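Local coordinates for protein aldehyde dehydrogenase (Burkholderia cenocepacia, PDB 4O6R) that probably oxidises aldehydes with NAD(P)+ as a member of the aldehyde dehydrogenase family, and binds AMP in a nucleotide pocket, at residues Asn32-Ser37 and Gly369-Pro374; His283-Ala288 and Gly329-Lys334. One frame throughout, in Å; residues are numbered along the deposited sequence.

Interactions 1 and 2 lie side by side, their centres about 9 Å apart, and along the chain interaction 2 is nested inside the long loop closed by interaction 1. They meet directly: L331 N probably donates to Y370 O at 2.9 Å, so 329-334 runs between the 283-288 loop and the tyrosine pair of 369-374, and P33 CB packs at 3.3 Å on L331 O. Interaction 1 is a partly buried contact away from the annotated sites. Interaction 2 is fully buried and nearer the nucleotide, with the side chain of T332 about 11 Å from the bound AMP and about 10 Å from the side chain of E183, an AMP-binding residue.

Interaction 1 of 2, residues Asn32-Ser37 and Gly369-Pro374; sequences NPHDGS and GYYVRP
This is a loop-on-loop contact, in which the tight connection between strands 27-32 and 37-43 is gripped by the loop leading into strand 375-378 through hydrogen bonds with Y370 N and Y371 OH, G369 fitting close against the turn. The turn is held by its own atoms: N32 O accepts from D35 N and G36 N, N32 OD1 takes H34 N in an Asx turn, and D35 OD1 takes S37 N in a second and also S37 OG. G36 suits its place because phi is positive there. So shaped, the turn presents P33 O to Y370 N at 3.0 Å, nearly along the C=O axis. G369 CA is wedged between two carbonyls, 3.1 Å from P33 O and 3.0 Å from H34 O; a CB would clash with both, so glycine fits. Y370 lies alongside the turn, its CD2 3.5 Å from P33 CB, while P33 O stands over one face, toward the rim, and Y370 OH reaches G36 CA at 3.7 Å. On the other flank H34 extends with CG anti to the backbone N (chi1 166°), bringing ND1 within 2.7 Å of Y371 OH in an almost straight bond (176°). The hydroxyl lies in the imidazole plane, and the two rings meet rim to rim, nearly perpendicular at 87°. Y371 OH also bonds weakly to G319 O, and its ring touches P330. In this aldehyde dehydrogenase fold the contact joins the Asx-stabilised turn between strands 27-32 and 37-43 to the loop between edge strand 353-356 of the seven-stranded sheet and its neighbour 375-378.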
ATOM      1  N   ASN A  32     -28.886 -14.597 -34.253  1.00 14.69           N
ATOM      2  CA  ASN A  32     -27.703 -15.404 -34.445  1.00 14.63           C
ATOM      3  C   ASN A  32     -26.925 -14.831 -35.626  1.00 14.68           C
ATOM      4  O   ASN A  32     -27.400 -14.885 -36.747  1.00 14.92           O
ATOM      5  CB  ASN A  32     -28.116 -16.843 -34.747  1.00 15.36           C
ATOM      6  CG  ASN A  32     -26.926 -17.771 -34.944  1.00 15.54           C
ATOM      7  OD1 ASN A  32     -25.788 -17.329 -35.107  1.00 15.14           O
ATOM      8  ND2 ASN A  32     -27.195 -19.084 -34.904  1.00 16.18           N
ATOM      9  N   PRO A  33     -25.720 -14.293 -35.386  1.00 14.11           N
ATOM     10  CA  PRO A  33     -24.932 -13.711 -36.486  1.00 14.26           C
ATOM     11  C   PRO A  33     -24.399 -14.688 -37.538  1.00 14.50           C
ATOM     12  O   PRO A  33     -23.973 -14.254 -38.604  1.00 14.78           O
ATOM     13  CB  PRO A  33     -23.808 -12.998 -35.772  1.00 13.94           C
ATOM     14  CG  PRO A  33     -23.641 -13.743 -34.491  1.00 13.53           C
ATOM     15  CD  PRO A  33     -24.979 -14.314 -34.120  1.00 13.75           C
ATOM     16  N   HIS A  34     -24.487 -15.993 -37.306  1.00 14.54           N
ATOM     17  CA  HIS A  34     -24.142 -16.964 -38.355  1.00 15.03           C
ATOM     18  C   HIS A  34     -25.123 -16.960 -39.524  1.00 15.63           C
ATOM     19  O   HIS A  34     -24.737 -17.162 -40.693  1.00 15.61           O
ATOM     20  CB  HIS A  34     -23.998 -18.371 -37.765  1.00 15.15           C
ATOM     21  CG  HIS A  34     -23.970 -19.457 -38.787  1.00 15.87           C
ATOM     22  ND1 HIS A  34     -22.900 -19.650 -39.631  1.00 16.24           N
ATOM     23  CD2 HIS A  34     -24.881 -20.410 -39.106  1.00 16.52           C
ATOM     24  CE1 HIS A  34     -23.154 -20.673 -40.432  1.00 16.84           C
ATOM     25  NE2 HIS A  34     -24.350 -21.147 -40.137  1.00 17.06           N
ATOM     26  N   ASP A  35     -26.394 -16.735 -39.214  1.00 15.99           N
ATOM     27  CA  ASP A  35     -27.444 -16.822 -40.237  1.00 16.89           C
ATOM     28  C   ASP A  35     -28.573 -15.808 -40.160  1.00 17.06           C
ATOM     29  O   ASP A  35     -29.522 -15.914 -40.915  1.00 17.64           O
ATOM     30  CB  ASP A  35     -28.033 -18.234 -40.266  1.00 17.76           C
ATOM     31  CG  ASP A  35     -28.668 -18.641 -38.958  1.00 17.89           C
ATOM     32  OD1 ASP A  35     -28.858 -17.794 -38.079  1.00 17.23           O
ATOM     33  OD2 ASP A  35     -28.953 -19.855 -38.808  1.00 18.97           O
ATOM     34  N   GLY A  36     -28.490 -14.843 -39.261  1.00 16.57           N
ATOM     35  CA  GLY A  36     -29.513 -13.814 -39.130  1.00 16.96           C
ATOM     36  C   GLY A  36     -30.810 -14.306 -38.523  1.00 17.47           C
ATOM     37  O   GLY A  36     -31.814 -13.588 -38.529  1.00 18.11           O
ATOM     38  N   SER A  37     -30.813 -15.521 -37.991  1.00 17.52           N
ATOM     39  CA  SER A  37     -32.056 -16.118 -37.489  1.00 17.66           C
ATOM     40  C   SER A  37     -32.304 -15.593 -36.078  1.00 17.08           C
ATOM     41  O   SER A  37     -31.392 -15.129 -35.394  1.00 15.94           O
ATOM     42  CB  SER A  37     -31.996 -17.657 -37.531  1.00 17.83           C
ATOM     43  OG  SER A  37     -31.044 -18.153 -36.607  1.00 17.34           O
ATOM     44  N   GLY A 369     -24.973 -14.871 -42.891  1.00 15.99           N
ATOM     45  CA  GLY A 369     -24.290 -14.398 -41.711  1.00 15.05           C
ATOM     46  C   GLY A 369     -23.454 -13.165 -41.969  1.00 14.32           C
ATOM     47  O   GLY A 369     -23.191 -12.804 -43.130  1.00 14.36           O
ATOM     48  N   TYR A 370     -22.980 -12.554 -40.880  1.00 13.47           N
ATOM     49  CA  TYR A 370     -22.342 -11.247 -40.958  1.00 13.00           C
ATOM     50  C   TYR A 370     -20.831 -11.394 -41.102  1.00 12.49           C
ATOM     51  O   TYR A 370     -20.059 -10.815 -40.353  1.00 11.90           O
ATOM     52  CB  TYR A 370     -22.708 -10.413 -39.747  1.00 12.89           C
ATOM     53  CG  TYR A 370     -24.179 -10.439 -39.411  1.00 13.41           C
ATOM     54  CD1 TYR A 370     -25.156 -10.382 -40.404  1.00 14.03           C
ATOM     55  CD2 TYR A 370     -24.603 -10.494 -38.081  1.00 13.43           C
ATOM     56  CE1 TYR A 370     -26.516 -10.403 -40.070  1.00 14.68           C
ATOM     57  CE2 TYR A 370     -25.943 -10.524 -37.752  1.00 14.11           C
ATOM     58  CZ  TYR A 370     -26.891 -10.461 -38.741  1.00 14.65           C
ATOM     59  OH  TYR A 370     -28.203 -10.470 -38.386  1.00 15.52           O
ATOM     60  N   TYR A 371     -20.429 -12.150 -42.127  1.00 12.54           N
ATOM     61  CA  TYR A 371     -19.036 -12.553 -42.309  1.00 12.23           C
ATOM     62  C   TYR A 371     -18.225 -11.628 -43.203  1.00 12.34           C
ATOM     63  O   TYR A 371     -18.684 -11.196 -44.282  1.00 12.57           O
ATOM     64  CB  TYR A 371     -18.954 -13.953 -42.914  1.00 12.43           C
ATOM     65  CG  TYR A 371     -19.403 -15.080 -42.005  1.00 12.36           C
ATOM     66  CD1 TYR A 371     -18.503 -15.684 -41.108  1.00 11.97           C
ATOM     67  CD2 TYR A 371     -20.703 -15.558 -42.051  1.00 12.64           C
ATOM     68  CE1 TYR A 371     -18.911 -16.713 -40.278  1.00 12.05           C
ATOM     69  CE2 TYR A 371     -21.102 -16.606 -41.239  1.00 12.75           C
ATOM     70  CZ  TYR A 371     -20.216 -17.171 -40.353  1.00 12.43           C
ATOM     71  OH  TYR A 371     -20.617 -18.227 -39.560  1.00 12.46           O
ATOM     72  N   VAL A 372     -17.003 -11.358 -42.768  1.00 12.28           N
ATOM     73  CA  VAL A 372     -16.023 -10.693 -43.607  1.00 12.61           C
ATOM     74  C   VAL A 372     -14.659 -11.357 -43.417  1.00 12.62           C
ATOM     75  O   VAL A 372     -14.326 -11.815 -42.319  1.00 12.57           O
ATOM     76  CB  VAL A 372     -16.009  -9.171 -43.346  1.00 12.62           C
ATOM     77  CG1 VAL A 372     -15.596  -8.837 -41.938  1.00 12.23           C
ATOM     78  CG2 VAL A 372     -15.103  -8.461 -44.334  1.00 12.87           C
ATOM     79  N   ARG A 373     -13.882 -11.432 -44.486  1.00 12.95           N
ATOM     80  CA  ARG A 373     -12.564 -12.042 -44.420  0.60 13.29           C
ATOM     81  C   ARG A 373     -11.571 -11.136 -43.694  1.00 12.41           C
ATOM     82  O   ARG A 373     -11.743  -9.929 -43.674  1.00 12.09           O
ATOM     83  CB  ARG A 373     -12.032 -12.335 -45.819  0.60 14.31           C
ATOM     84  CG  ARG A 373     -12.854 -13.382 -46.564  0.60 15.88           C
ATOM     85  CD  ARG A 373     -12.318 -13.617 -47.964  0.60 17.21           C
ATOM     86  NE  ARG A 373     -12.048 -12.348 -48.626  0.60 17.99           N
ATOM     87  CZ  ARG A 373     -12.720 -11.857 -49.660  0.60 19.42           C
ATOM     88  NH1 ARG A 373     -12.359 -10.666 -50.123  0.60 19.60           N
ATOM     89  NH2 ARG A 373     -13.722 -12.546 -50.258  0.60 19.97           N
ATOM     90  N   PRO A 374     -10.544 -11.731 -43.084  1.00 11.78           N
ATOM     91  CA  PRO A 374      -9.469 -10.938 -42.483  1.00 11.33           C
ATOM     92  C   PRO A 374      -8.911  -9.994 -43.526  1.00 11.28           C
ATOM     93  O   PRO A 374      -8.608 -10.418 -44.644  1.00 11.59           O
ATOM     94  CB  PRO A 374      -8.428 -11.986 -42.075  1.00 11.40           C
ATOM     95  CG  PRO A 374      -9.205 -13.243 -41.895  1.00 11.82           C
ATOM     96  CD  PRO A 374     -10.351 -13.180 -42.881  1.00 12.06           C
TER

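Interaction 2 of 2, residues His283-Ala288 and Gly329-Lys334; sequences HNQGQA and GPLTSK
Two buried glutamines of the aldehyde dehydrogenase cysteine-signature loop carry this contact; the cysteine directly after A288 is the expected nucleophile of the family. N284, Q285 and G286 all adopt left-handed backbone angles, and the coil they form turns Q285 and Q287 toward 329-334. The Q285 chain bends at chi2 (64°), so that OE1 accepts from G329 N at 3.0 Å, the donor standing well above the carbonyl plane. Q287 extends beyond CG, and its OE1 receives T332 N at 2.9 Å, in plane on a lone pair. The other end of that amide is equally occupied: NE2 donates to N284 O at 3.1 Å and to a bridging water. This water accepts from Q285 NE2 and Q287 NE2, each at 2.9 Å, and donates a hydrogen bond to P330 O at 2.7 Å, tying both amides to one carbonyl. Glutamine fits both posts because its amide serves as donor and acceptor, and its long chain, bent or extended, carries that amide across to the backbone of 329-334. L331 CD2 packs on Q285 CB at 3.8 Å, while T332 OG1 turns to T98 O. N284 ND2 bonds to Q287 O and N157 O; N157 probably corresponds to the family's oxyanion asparagine. The contact thus links the loop between helix 270-282 and strand 294-298 with the start of helix 334-349, where S333 is the N-cap and L331 rests against H336 and V340.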
ATOM      1  N   HIS A 283      -8.240 -12.146 -33.524  1.00 10.18           N
ATOM      2  CA  HIS A 283      -9.000 -12.737 -32.436  1.00 10.28           C
ATOM      3  C   HIS A 283     -10.225 -11.888 -32.187  1.00 10.04           C
ATOM      4  O   HIS A 283     -10.162 -10.665 -32.247  1.00  9.64           O
ATOM      5  CB  HIS A 283      -8.203 -12.881 -31.146  1.00 10.31           C
ATOM      6  CG  HIS A 283      -9.054 -13.202 -29.958  1.00 10.45           C
ATOM      7  ND1 HIS A 283      -9.319 -12.289 -28.973  1.00 10.57           N
ATOM      8  CD2 HIS A 283      -9.756 -14.316 -29.631  1.00 10.81           C
ATOM      9  CE1 HIS A 283     -10.103 -12.829 -28.054  1.00 10.79           C
ATOM     10  NE2 HIS A 283     -10.402 -14.053 -28.446  1.00 11.10           N
ATOM     11  N   ASN A 284     -11.337 -12.564 -31.941  1.00 10.28           N
ATOM     12  CA  ASN A 284     -12.638 -11.942 -31.667  1.00 10.55           C
ATOM     13  C   ASN A 284     -13.131 -11.144 -32.858  1.00 10.40           C
ATOM     14  O   ASN A 284     -13.929 -10.204 -32.722  1.00 10.05           O
ATOM     15  CB  ASN A 284     -12.638 -11.078 -30.399  1.00 10.88           C
ATOM     16  CG  ASN A 284     -13.923 -11.242 -29.607  1.00 11.51           C
ATOM     17  OD1 ASN A 284     -14.309 -12.376 -29.309  1.00 12.34           O
ATOM     18  ND2 ASN A 284     -14.610 -10.131 -29.278  1.00 11.50           N
ATOM     19  N   GLN A 285     -12.644 -11.528 -34.035  1.00 10.25           N
ATOM     20  CA  GLN A 285     -13.023 -10.862 -35.257  1.00 10.63           C
ATOM     21  C   GLN A 285     -12.638  -9.368 -35.230  1.00 10.11           C
ATOM     22  O   GLN A 285     -13.289  -8.520 -35.839  1.00 10.07           O
ATOM     23  CB  GLN A 285     -14.523 -11.045 -35.491  1.00 11.00           C
ATOM     24  CG  GLN A 285     -15.000 -12.484 -35.715  1.00 11.85           C
ATOM     25  CD  GLN A 285     -14.819 -13.440 -34.544  1.00 12.18           C
ATOM     26  OE1 GLN A 285     -14.040 -14.401 -34.634  1.00 12.39           O
ATOM     27  NE2 GLN A 285     -15.519 -13.178 -33.426  1.00 12.52           N
ATOM     28  N   GLY A 286     -11.580  -9.041 -34.510  1.00  9.99           N
ATOM     29  CA  GLY A 286     -11.206  -7.640 -34.331  1.00  9.95           C
ATOM     30  C   GLY A 286     -12.121  -6.776 -33.488  1.00 10.35           C
ATOM     31  O   GLY A 286     -11.909  -5.548 -33.390  1.00 10.60           O
ATOM     32  N   GLN A 287     -13.090  -7.397 -32.818  1.00 10.60           N
ATOM     33  CA  GLN A 287     -14.081  -6.676 -32.045  1.00 11.02           C
ATOM     34  C   GLN A 287     -13.589  -6.584 -30.599  1.00 11.26           C
ATOM     35  O   GLN A 287     -14.070  -7.268 -29.681  1.00 11.27           O
ATOM     36  CB  GLN A 287     -15.439  -7.379 -32.139  1.00 11.20           C
ATOM     37  CG  GLN A 287     -15.962  -7.504 -33.558  1.00 11.22           C
ATOM     38  CD  GLN A 287     -17.123  -8.501 -33.688  1.00 11.51           C
ATOM     39  OE1 GLN A 287     -18.149  -8.205 -34.295  1.00 11.50           O
ATOM     40  NE2 GLN A 287     -16.958  -9.671 -33.106  1.00 11.61           N
ATOM     41  N   ALA A 288     -12.548  -5.768 -30.443  1.00 11.29           N
ATOM     42  CA  ALA A 288     -11.856  -5.614 -29.194  1.00 11.14           C
ATOM     43  C   ALA A 288     -11.334  -4.196 -29.175  1.00 11.05           C
ATOM     44  O   ALA A 288     -10.662  -3.769 -30.096  1.00 10.54           O
ATOM     45  CB  ALA A 288     -10.700  -6.614 -29.078  1.00 11.15           C
ATOM     46  N   GLY A 329     -15.174 -16.309 -36.651  1.00 12.98           N
ATOM     47  CA  GLY A 329     -16.595 -16.290 -36.898  1.00 12.79           C
ATOM     48  C   GLY A 329     -17.041 -15.033 -37.593  1.00 12.20           C
ATOM     49  O   GLY A 329     -16.228 -14.255 -38.117  1.00 11.69           O
ATOM     50  N   PRO A 330     -18.345 -14.808 -37.594  1.00 12.18           N
ATOM     51  CA  PRO A 330     -18.868 -13.612 -38.195  1.00 12.26           C
ATOM     52  C   PRO A 330     -18.757 -12.452 -37.237  1.00 11.93           C
ATOM     53  O   PRO A 330     -18.508 -12.668 -36.050  1.00 11.66           O
ATOM     54  CB  PRO A 330     -20.343 -13.966 -38.409  1.00 12.67           C
ATOM     55  CG  PRO A 330     -20.654 -14.869 -37.274  1.00 12.84           C
ATOM     56  CD  PRO A 330     -19.407 -15.655 -37.029  1.00 12.60           C
ATOM     57  N   LEU A 331     -18.993 -11.247 -37.738  1.00 12.05           N
ATOM     58  CA  LEU A 331     -19.195 -10.087 -36.874  1.00 12.31           C
ATOM     59  C   LEU A 331     -20.529 -10.203 -36.151  1.00 12.26           C
ATOM     60  O   LEU A 331     -21.396 -10.964 -36.556  1.00 12.22           O
ATOM     61  CB  LEU A 331     -19.151  -8.799 -37.678  1.00 12.68           C
ATOM     62  CG  LEU A 331     -17.902  -8.613 -38.537  1.00 13.13           C
ATOM     63  CD1 LEU A 331     -17.837  -7.212 -39.105  1.00 13.34           C
ATOM     64  CD2 LEU A 331     -16.650  -8.883 -37.749  1.00 13.12           C
ATOM     65  N   THR A 332     -20.686  -9.474 -35.059  1.00 11.97           N
ATOM     66  CA  THR A 332     -21.832  -9.693 -34.188  1.00 12.60           C
ATOM     67  C   THR A 332     -23.182  -9.143 -34.773  1.00 13.53           C
ATOM     68  O   THR A 332     -24.262  -9.665 -34.458  1.00 13.67           O
ATOM     69  CB  THR A 332     -21.529  -9.171 -32.767  1.00 12.38           C
ATOM     70  OG1 THR A 332     -20.442  -9.928 -32.189  1.00 12.19           O
ATOM     71  CG2 THR A 332     -22.701  -9.302 -31.885  1.00 12.75           C
ATOM     72  N   SER A 333     -23.135  -8.124 -35.628  1.00 14.02           N
ATOM     73  CA  SER A 333     -24.368  -7.559 -36.166  1.00 15.15           C
ATOM     74  C   SER A 333     -24.233  -7.129 -37.602  1.00 16.08           C
ATOM     75  O   SER A 333     -23.139  -6.772 -38.054  1.00 15.66           O
ATOM     76  CB  SER A 333     -24.811  -6.353 -35.340  1.00 15.31           C
ATOM     77  OG  SER A 333     -24.000  -5.237 -35.660  1.00 14.92           O
ATOM     78  N   LYS A 334     -25.362  -7.144 -38.302  1.00 17.17           N
ATOM     79  CA  LYS A 334     -25.437  -6.666 -39.669  1.00 18.96           C
ATOM     80  C   LYS A 334     -24.898  -5.233 -39.798  1.00 18.60           C
ATOM     81  O   LYS A 334     -24.116  -4.928 -40.689  1.00 17.48           O
ATOM     82  CB  LYS A 334     -26.883  -6.778 -40.175  1.00 20.82           C
ATOM     83  CG  LYS A 334     -27.131  -6.307 -41.607  1.00 23.25           C
ATOM     84  CD  LYS A 334     -26.164  -6.959 -42.586  1.00 24.84           C
ATOM     85  CE  LYS A 334     -26.535  -6.674 -44.041  1.00 27.48           C
ATOM     86  NZ  LYS A 334     -25.318  -6.851 -44.896  1.00 29.26           N
TER
HETATM   87  O   HOH W   1     -18.298 -12.250 -33.370  1.00  9.39           O